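Local coordinates for protein Cag38821 (Sulfolobus islandicus rod-shaped virus 1, PDB 2X48) that is of unknown function but folds into a small two-stranded hairpin and three-helix domain of helix-turn-helix type, consistent with binding DNA, at residues 7-12 with 26-32. Numbering follows the deposited sequence.
Sequences VQGVRY and ELAKMGY. With PO4 (phosphate ion), chain D.
V7 meets both L27 and Y32 through its two methyl branches. With CG1 anti to the backbone N (chi1 168°), that branch extends to the phenol end of Y32, 3.6 Å from CZ, while V7 CG2 packs on L27 CD2 at 3.8 Å. Q8 adds its aliphatic part, CG lying 3.5 Å from Y32 OH, its amide steeply inclined to the ring. Q8 and G9 form the corner of a type II' turn, closed by reciprocal backbone hydrogen bonds between V7 and V10. V10 lays CG1 over one face of the Y12 ring, offset toward the rim. The R11 guanidinium lies beside a phosphate ion, probably a crystallisation component, whose exact placement is doubtful. Y12 makes the polar link: Y12 OH donates to E26 OE2 at 3.0 Å, meeting the oxygen from 41° above the carboxylate plane. Ring and carboxylate stand almost perpendicular, OE2 lying at the ring edge, and L27 CD2 approaches Y12 CE1 obliquely at 4.2 Å. A Schellman motif ends helix 17-29 with G31 at positive phi; the Y32 N to L27 O bond helps direct Y32 back toward the hairpin. L27 and Y32 also touch I37 of helix 34-41. The contact thus joins a beta-hairpin with a two-residue turn to the first helix of a three-helix domain, whose helices 34-41 and 45-52 resemble a helix-turn-helix of DNA-binding proteins.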
ATOM      1  N   VAL A   7      -8.431   4.675   1.557  1.00 47.80           N
ATOM      2  CA  VAL A   7      -8.210   4.498   2.997  1.00 51.58           C
ATOM      3  C   VAL A   7      -8.667   5.761   3.718  1.00 52.99           C
ATOM      4  O   VAL A   7      -8.071   6.822   3.532  1.00 50.99           O
ATOM      5  CB  VAL A   7      -6.721   4.250   3.316  1.00 51.64           C
ATOM      6  CG1 VAL A   7      -6.459   4.355   4.830  1.00 58.56           C
ATOM      7  CG2 VAL A   7      -6.289   2.890   2.785  1.00 53.73           C
ATOM      8  N   GLN A   8      -9.710   5.641   4.538  1.00 59.91           N
ATOM      9  CA  GLN A   8     -10.266   6.783   5.278  1.00 64.12           C
ATOM     10  C   GLN A   8     -10.559   7.921   4.301  1.00 62.26           C
ATOM     11  O   GLN A   8     -11.245   7.688   3.308  1.00 64.37           O
ATOM     12  CB  GLN A   8      -9.340   7.212   6.431  1.00 64.88           C
ATOM     13  CG  GLN A   8      -9.236   6.188   7.576  1.00 73.12           C
ATOM     14  CD  GLN A   8     -10.426   6.230   8.557  1.00 85.43           C
ATOM     15  OE1 GLN A   8     -11.562   6.546   8.183  1.00 89.06           O
ATOM     16  NE2 GLN A   8     -10.157   5.907   9.817  1.00 94.20           N
ATOM     17  N   GLY A   9     -10.025   9.119   4.543  1.00 62.34           N
ATOM     18  CA  GLY A   9     -10.298  10.279   3.683  1.00 66.78           C
ATOM     19  C   GLY A   9      -9.391  10.449   2.468  1.00 62.64           C
ATOM     20  O   GLY A   9      -9.591  11.361   1.666  1.00 69.84           O
ATOM     21  N   VAL A  10      -8.406   9.566   2.328  1.00 54.78           N
ATOM     22  CA  VAL A  10      -7.395   9.675   1.285  1.00 53.57           C
ATOM     23  C   VAL A  10      -7.635   8.628   0.216  1.00 48.49           C
ATOM     24  O   VAL A  10      -7.976   7.488   0.531  1.00 44.66           O
ATOM     25  CB  VAL A  10      -5.976   9.455   1.849  1.00 53.59           C
ATOM     26  CG1 VAL A  10      -4.931   9.886   0.833  1.00 58.89           C
ATOM     27  CG2 VAL A  10      -5.788  10.211   3.157  1.00 59.62           C
ATOM     28  N   ARG A  11      -7.459   9.018  -1.045  1.00 54.86           N
ATOM     29  CA  ARG A  11      -7.477   8.080  -2.161  1.00 56.34           C
ATOM     30  C   ARG A  11      -6.194   8.158  -2.952  1.00 52.58           C
ATOM     31  O   ARG A  11      -5.826   9.224  -3.434  1.00 53.11           O
ATOM     32  CB  ARG A  11      -8.632   8.377  -3.077  1.00 63.88           C
ATOM     33  CG  ARG A  11      -9.924   8.375  -2.341  1.00 70.06           C
ATOM     34  CD  ARG A  11     -11.059   8.635  -3.264  1.00 80.66           C
ATOM     35  NE  ARG A  11     -12.020   9.525  -2.652  1.00 86.42           N
ATOM     36  CZ  ARG A  11     -13.065  10.025  -3.291  1.00 98.98           C
ATOM     37  NH1 ARG A  11     -13.291   9.708  -4.570  1.00106.95           N
ATOM     38  NH2 ARG A  11     -13.891  10.835  -2.638  1.00104.23           N
ATOM     39  N   TYR A  12      -5.518   7.023  -3.084  1.00 50.57           N
ATOM     40  CA  TYR A  12      -4.242   6.962  -3.783  1.00 48.20           C
ATOM     41  C   TYR A  12      -4.450   6.401  -5.187  1.00 51.33           C
ATOM     42  O   TYR A  12      -5.027   5.328  -5.344  1.00 54.12           O
ATOM     43  CB  TYR A  12      -3.258   6.086  -2.999  1.00 45.81           C
ATOM     44  CG  TYR A  12      -3.108   6.472  -1.540  1.00 45.33           C
ATOM     45  CD1 TYR A  12      -3.981   5.975  -0.567  1.00 47.06           C
ATOM     46  CD2 TYR A  12      -2.094   7.331  -1.134  1.00 45.55           C
ATOM     47  CE1 TYR A  12      -3.840   6.333   0.779  1.00 48.08           C
ATOM     48  CE2 TYR A  12      -1.940   7.690   0.202  1.00 47.26           C
ATOM     49  CZ  TYR A  12      -2.815   7.192   1.153  1.00 48.04           C
ATOM     50  OH  TYR A  12      -2.660   7.570   2.465  1.00 51.08           O
ATOM     51  N   GLU A  26       3.267   5.108   3.096  1.00 42.79           N
ATOM     52  CA  GLU A  26       2.356   6.050   3.768  1.00 43.57           C
ATOM     53  C   GLU A  26       1.485   5.352   4.799  1.00 41.02           C
ATOM     54  O   GLU A  26       1.267   5.867   5.892  1.00 42.35           O
ATOM     55  CB  GLU A  26       1.454   6.809   2.781  1.00 45.38           C
ATOM     56  CG  GLU A  26       2.027   8.146   2.292  1.00 50.65           C
ATOM     57  CD  GLU A  26       0.978   9.251   2.107  1.00 55.78           C
ATOM     58  OE1 GLU A  26       1.292  10.203   1.360  1.00 61.44           O
ATOM     59  OE2 GLU A  26      -0.137   9.192   2.700  1.00 54.55           O
ATOM     60  N   LEU A  27       0.969   4.189   4.451  1.00 38.65           N
ATOM     61  CA  LEU A  27       0.029   3.518   5.337  1.00 37.53           C
ATOM     62  C   LEU A  27       0.749   3.012   6.592  1.00 37.01           C
ATOM     63  O   LEU A  27       0.200   3.057   7.698  1.00 37.40           O
ATOM     64  CB  LEU A  27      -0.704   2.397   4.595  1.00 36.31           C
ATOM     65  CG  LEU A  27      -1.595   2.868   3.442  1.00 37.49           C
ATOM     66  CD1 LEU A  27      -2.120   1.670   2.643  1.00 37.17           C
ATOM     67  CD2 LEU A  27      -2.761   3.736   3.938  1.00 38.36           C
ATOM     68  N   ALA A  28       1.981   2.553   6.422  1.00 36.87           N
ATOM     69  CA  ALA A  28       2.797   2.114   7.555  1.00 37.76           C
ATOM     70  C   ALA A  28       3.010   3.262   8.527  1.00 39.39           C
ATOM     71  O   ALA A  28       2.810   3.114   9.730  1.00 40.28           O
ATOM     72  CB  ALA A  28       4.152   1.573   7.067  1.00 38.75           C
ATOM     73  N   LYS A  29       3.421   4.406   7.997  1.00 41.34           N
ATOM     74  CA  LYS A  29       3.623   5.612   8.808  1.00 44.34           C
ATOM     75  C   LYS A  29       2.335   6.017   9.540  1.00 44.34           C
ATOM     76  O   LYS A  29       2.397   6.558  10.637  1.00 46.37           O
ATOM     77  CB  LYS A  29       4.137   6.782   7.949  1.00 47.12           C
ATOM     78  CG  LYS A  29       5.613   6.677   7.502  1.00 49.92           C
ATOM     79  CD  LYS A  29       6.039   7.920   6.721  1.00 54.67           C
ATOM     80  CE  LYS A  29       7.529   7.937   6.385  1.00 59.55           C
ATOM     81  NZ  LYS A  29       7.845   7.206   5.117  1.00 59.51           N
ATOM     82  N   MET A  30       1.176   5.752   8.938  1.00 43.01           N
ATOM     83  CA  MET A  30      -0.137   6.017   9.540  0.50 44.06           C
ATOM     84  C   MET A  30      -0.535   4.921  10.527  1.00 42.83           C
ATOM     85  O   MET A  30      -1.620   4.955  11.092  1.00 44.42           O
ATOM     86  CB  MET A  30      -1.220   6.102   8.454  0.50 44.15           C
ATOM     87  CG  MET A  30      -1.157   7.327   7.554  0.50 46.81           C
ATOM     88  SD  MET A  30      -2.567   7.371   6.425  0.50 48.04           S
ATOM     89  CE  MET A  30      -3.915   7.582   7.585  0.50 51.93           C
ATOM     90  N   GLY A  31       0.325   3.921  10.698  1.00 40.94           N
ATOM     91  CA  GLY A  31       0.129   2.902  11.724  1.00 40.66           C
ATOM     92  C   GLY A  31      -0.713   1.712  11.342  1.00 39.36           C
ATOM     93  O   GLY A  31      -1.254   1.032  12.215  1.00 40.81           O
ATOM     94  N   TYR A  32      -0.826   1.449  10.044  1.00 37.50           N
ATOM     95  CA  TYR A  32      -1.559   0.282   9.572  1.00 36.78           C
ATOM     96  C   TYR A  32      -0.635  -0.933   9.678  1.00 36.32           C
ATOM     97  O   TYR A  32       0.565  -0.809   9.510  1.00 36.30           O
ATOM     98  CB  TYR A  32      -2.068   0.500   8.136  1.00 36.45           C
ATOM     99  CG  TYR A  32      -3.252   1.437   8.079  1.00 37.83           C
ATOM    100  CD1 TYR A  32      -3.074   2.800   7.897  1.00 40.10           C
ATOM    101  CD2 TYR A  32      -4.543   0.971   8.255  1.00 40.49           C
ATOM    102  CE1 TYR A  32      -4.157   3.679   7.873  1.00 42.86           C
ATOM    103  CE2 TYR A  32      -5.637   1.843   8.231  1.00 43.73           C
ATOM    104  CZ  TYR A  32      -5.435   3.193   8.035  1.00 44.78           C
ATOM    105  OH  TYR A  32      -6.499   4.072   8.002  1.00 49.71           O
TER
HETATM  106  P   PO4 D1055     -16.615   9.436  -3.956  0.50119.22           P
HETATM  107  O1  PO4 D1055     -17.021   8.279  -4.829  1.00118.70           O
HETATM  108  O2  PO4 D1055     -15.961  10.452  -4.860  1.00118.86           O
HETATM  109  O3  PO4 D1055     -17.795  10.074  -3.254  1.00119.12           O
HETATM  110  O4  PO4 D1055     -15.666   8.901  -2.906  1.00119.21           O